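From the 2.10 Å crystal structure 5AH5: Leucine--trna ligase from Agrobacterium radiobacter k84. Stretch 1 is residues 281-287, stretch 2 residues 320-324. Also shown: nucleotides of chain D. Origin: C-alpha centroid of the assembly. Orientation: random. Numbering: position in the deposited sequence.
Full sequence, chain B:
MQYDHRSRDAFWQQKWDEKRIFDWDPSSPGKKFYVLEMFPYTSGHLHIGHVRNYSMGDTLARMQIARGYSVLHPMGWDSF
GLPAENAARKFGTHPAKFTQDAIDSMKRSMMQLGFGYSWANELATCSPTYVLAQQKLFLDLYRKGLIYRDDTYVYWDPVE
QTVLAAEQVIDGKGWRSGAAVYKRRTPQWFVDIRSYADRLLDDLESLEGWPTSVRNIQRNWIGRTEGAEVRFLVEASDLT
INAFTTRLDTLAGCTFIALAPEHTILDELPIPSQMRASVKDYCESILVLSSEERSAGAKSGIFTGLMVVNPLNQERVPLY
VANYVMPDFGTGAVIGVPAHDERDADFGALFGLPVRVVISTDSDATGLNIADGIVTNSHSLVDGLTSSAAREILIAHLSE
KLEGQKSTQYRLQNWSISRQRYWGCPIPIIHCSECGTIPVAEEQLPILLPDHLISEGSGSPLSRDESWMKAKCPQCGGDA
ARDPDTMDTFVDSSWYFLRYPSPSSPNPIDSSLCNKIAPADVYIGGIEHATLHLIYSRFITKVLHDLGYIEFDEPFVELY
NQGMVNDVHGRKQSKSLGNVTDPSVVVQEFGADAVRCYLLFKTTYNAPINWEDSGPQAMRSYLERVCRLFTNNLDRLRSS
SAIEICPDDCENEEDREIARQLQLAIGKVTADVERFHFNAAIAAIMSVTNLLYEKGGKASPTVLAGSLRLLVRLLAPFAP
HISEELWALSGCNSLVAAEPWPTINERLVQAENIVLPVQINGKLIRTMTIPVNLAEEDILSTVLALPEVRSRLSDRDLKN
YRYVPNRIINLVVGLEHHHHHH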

# COMPACT_ATOMS: atom_id res chain seq x y z
N ASP B 281 8.91 -43.48 -11.07
CA ASP B 281 10.29 -43.15 -10.69
C ASP B 281 10.74 -41.81 -11.29
O ASP B 281 11.36 -41.00 -10.60
N TYR B 282 10.44 -41.59 -12.57
CA TYR B 282 10.77 -40.33 -13.24
C TYR B 282 10.01 -39.14 -12.64
O TYR B 282 10.61 -38.09 -12.36
N CYS B 283 8.70 -39.32 -12.48
CA CYS B 283 7.83 -38.29 -11.92
C CYS B 283 8.29 -37.88 -10.53
O CYS B 283 8.62 -36.72 -10.31
N GLU B 284 8.39 -38.82 -9.61
CA GLU B 284 8.80 -38.49 -8.25
C GLU B 284 10.19 -37.84 -8.23
O GLU B 284 10.49 -37.09 -7.30
N SER B 285 11.02 -38.10 -9.25
CA SER B 285 12.33 -37.43 -9.38
C SER B 285 12.25 -35.96 -9.81
O SER B 285 13.18 -35.21 -9.51
N ILE B 286 11.21 -35.59 -10.56
CA ILE B 286 10.96 -34.18 -10.92
C ILE B 286 10.26 -33.49 -9.75
O ILE B 286 10.72 -32.45 -9.29
N LEU B 287 9.19 -34.11 -9.26
CA LEU B 287 8.39 -33.60 -8.12
C LEU B 287 9.18 -33.36 -6.83
O LEU B 287 8.78 -32.54 -6.04
N TYR B 320 3.78 -38.34 -23.67
CA TYR B 320 5.01 -38.26 -22.86
C TYR B 320 4.72 -37.57 -21.50
O TYR B 320 3.59 -37.13 -21.23
N VAL B 321 5.75 -37.53 -20.64
CA VAL B 321 5.73 -36.80 -19.38
C VAL B 321 7.07 -36.07 -19.33
O VAL B 321 8.11 -36.73 -19.30
N ALA B 322 7.04 -34.74 -19.37
CA ALA B 322 8.25 -33.91 -19.45
C ALA B 322 8.30 -32.82 -18.37
O ALA B 322 7.25 -32.32 -17.92
N ASN B 323 9.53 -32.48 -17.96
CA ASN B 323 9.79 -31.50 -16.89
C ASN B 323 9.53 -30.03 -17.31
O ASN B 323 9.13 -29.20 -16.48
N TYR B 324 9.74 -29.74 -18.60
CA TYR B 324 9.59 -28.40 -19.16
C TYR B 324 8.12 -27.98 -19.29
O TYR B 324 7.85 -26.85 -19.70

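The helix segment 281-287 lies beside the strand that includes Tyr 320 and Val 321. Their axes run in roughly the same direction, 21° apart, and come within 9.7 Å. Side chains fill that gap, and the contact is small, burying 225 Å² in total.

The apolar packing centers on Val 321, whose CA-to-CB bond points toward the helix with chi1 t. Its CG1 lies 3.5 Å from CE2 of Tyr 282 and 3.7 Å from SG of Cys 283, so one methyl group meets two successive helix residues. Tyr 282 points toward the strand with chi1 t; its ring passes Val 321, and its hydroxyl ends near the backbone of Asn 323. Cys 283 points sideways with chi1 m, yet its sulfur still reaches the valine. One turn on from Tyr 282, Ile 286 points toward the second stretch with chi1 and chi2 both m. Its CD1 sits 3.6 Å from CB of Asn 323.

Two backbone polar atoms of the second stretch, Val 321 O and Asn 323 N, lie near the Tyr 282 ring. Tyr 282 CE2 is 3.3 Å from Val 321 O. Tyr 282 OH is 3.2 Å from Asn 323 N, which lies at the ring edge. The same hydroxyl has a hydrogen-bond partner elsewhere in the structure. Asn 323 points toward the helix with chi1 p, and its amide group is also satisfied elsewhere. Within the helix, Ser 285, chi1 p, donates from OG to Tyr 282 O at 2.5 Å.

Ala 322 and Tyr 324 point away from the helix. At Tyr 324 the second stretch meets the nucleic acid: O2' of C82 in chain D donates a hydrogen bond to Tyr 324 O at 2.8 Å. The same O2' lies at the edge of the Tyr 324 ring, whose chi1 is p. Asn 323 ND2 approaches N4 of C82 at 3.5 Å.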

# COMPACT_ATOMS: atom_id res chain seq x y z
CB ASP B 281 11.28 -44.26 -11.12
CG ASP B 281 11.31 -45.45 -10.15
OD1 ASP B 281 10.38 -45.59 -9.31
OD2 ASP B 281 12.28 -46.23 -10.24
CB TYR B 282 10.44 -40.41 -14.73
CG TYR B 282 10.54 -39.07 -15.42
CD1 TYR B 282 11.78 -38.51 -15.73
CD2 TYR B 282 9.38 -38.34 -15.75
CE1 TYR B 282 11.87 -37.27 -16.35
CE2 TYR B 282 9.47 -37.11 -16.36
CZ TYR B 282 10.71 -36.57 -16.66
OH TYR B 282 10.77 -35.34 -17.29
CB CYS B 283 6.38 -38.74 -11.93
SG CYS B 283 5.73 -38.85 -13.62
CB GLU B 284 8.73 -39.70 -7.29
CG GLU B 284 7.35 -40.37 -7.15
CD GLU B 284 6.23 -39.52 -6.54
OE1 GLU B 284 6.54 -38.46 -5.94
OE2 GLU B 284 5.04 -39.92 -6.65
CB SER B 285 13.26 -38.17 -10.36
OG SER B 285 13.02 -37.81 -11.71
CB ILE B 286 10.13 -34.02 -12.21
CG1 ILE B 286 10.85 -34.64 -13.41
CG2 ILE B 286 9.85 -32.54 -12.50
CD1 ILE B 286 12.20 -34.02 -13.75
CB LEU B 287 7.21 -34.53 -7.81
CG LEU B 287 6.22 -34.82 -8.93
CD1 LEU B 287 5.12 -35.75 -8.43
CD2 LEU B 287 5.61 -33.55 -9.49
CB TYR B 320 6.09 -37.47 -23.63
CG TYR B 320 6.84 -38.24 -24.72
CD1 TYR B 320 6.23 -38.55 -25.95
CD2 TYR B 320 8.18 -38.62 -24.54
CE1 TYR B 320 6.92 -39.24 -26.94
CE2 TYR B 320 8.88 -39.30 -25.53
CZ TYR B 320 8.25 -39.61 -26.72
OH TYR B 320 8.94 -40.28 -27.70
CB VAL B 321 5.48 -37.73 -18.16
CG1 VAL B 321 5.97 -37.13 -16.84
CG2 VAL B 321 4.00 -38.06 -18.03
CB ALA B 322 8.35 -33.27 -20.84
CB ASN B 323 11.22 -31.67 -16.34
CG ASN B 323 12.31 -31.24 -17.32
OD1 ASN B 323 12.06 -31.09 -18.51
ND2 ASN B 323 13.53 -31.08 -16.83
CB TYR B 324 10.32 -28.25 -20.52
CG TYR B 324 9.52 -28.77 -21.70
CD1 TYR B 324 9.55 -30.11 -22.06
CD2 TYR B 324 8.70 -27.91 -22.45
CE1 TYR B 324 8.79 -30.59 -23.13
CE2 TYR B 324 7.94 -28.37 -23.51
CZ TYR B 324 7.98 -29.71 -23.85
OH TYR B 324 7.22 -30.17 -24.90
P C D 82 9.04 -20.50 -15.48
OP1 C D 82 8.40 -21.66 -14.78
OP2 C D 82 10.21 -19.86 -14.86
O5' C D 82 9.42 -20.87 -16.99
C5' C D 82 10.67 -21.52 -17.31
C4' C D 82 10.82 -21.71 -18.80
O4' C D 82 11.94 -22.61 -19.03
C3' C D 82 9.64 -22.34 -19.55
O3' C D 82 9.55 -21.94 -20.92
C2' C D 82 9.96 -23.83 -19.45
O2' C D 82 9.33 -24.61 -20.46
C1' C D 82 11.48 -23.82 -19.62
N1 C D 82 12.27 -24.93 -19.03
C2 C D 82 13.57 -25.14 -19.50
O2 C D 82 14.00 -24.42 -20.42
N3 C D 82 14.32 -26.12 -18.95
C4 C D 82 13.82 -26.87 -17.96
N4 C D 82 14.60 -27.83 -17.46
C5 C D 82 12.51 -26.66 -17.45
C6 C D 82 11.78 -25.68 -17.99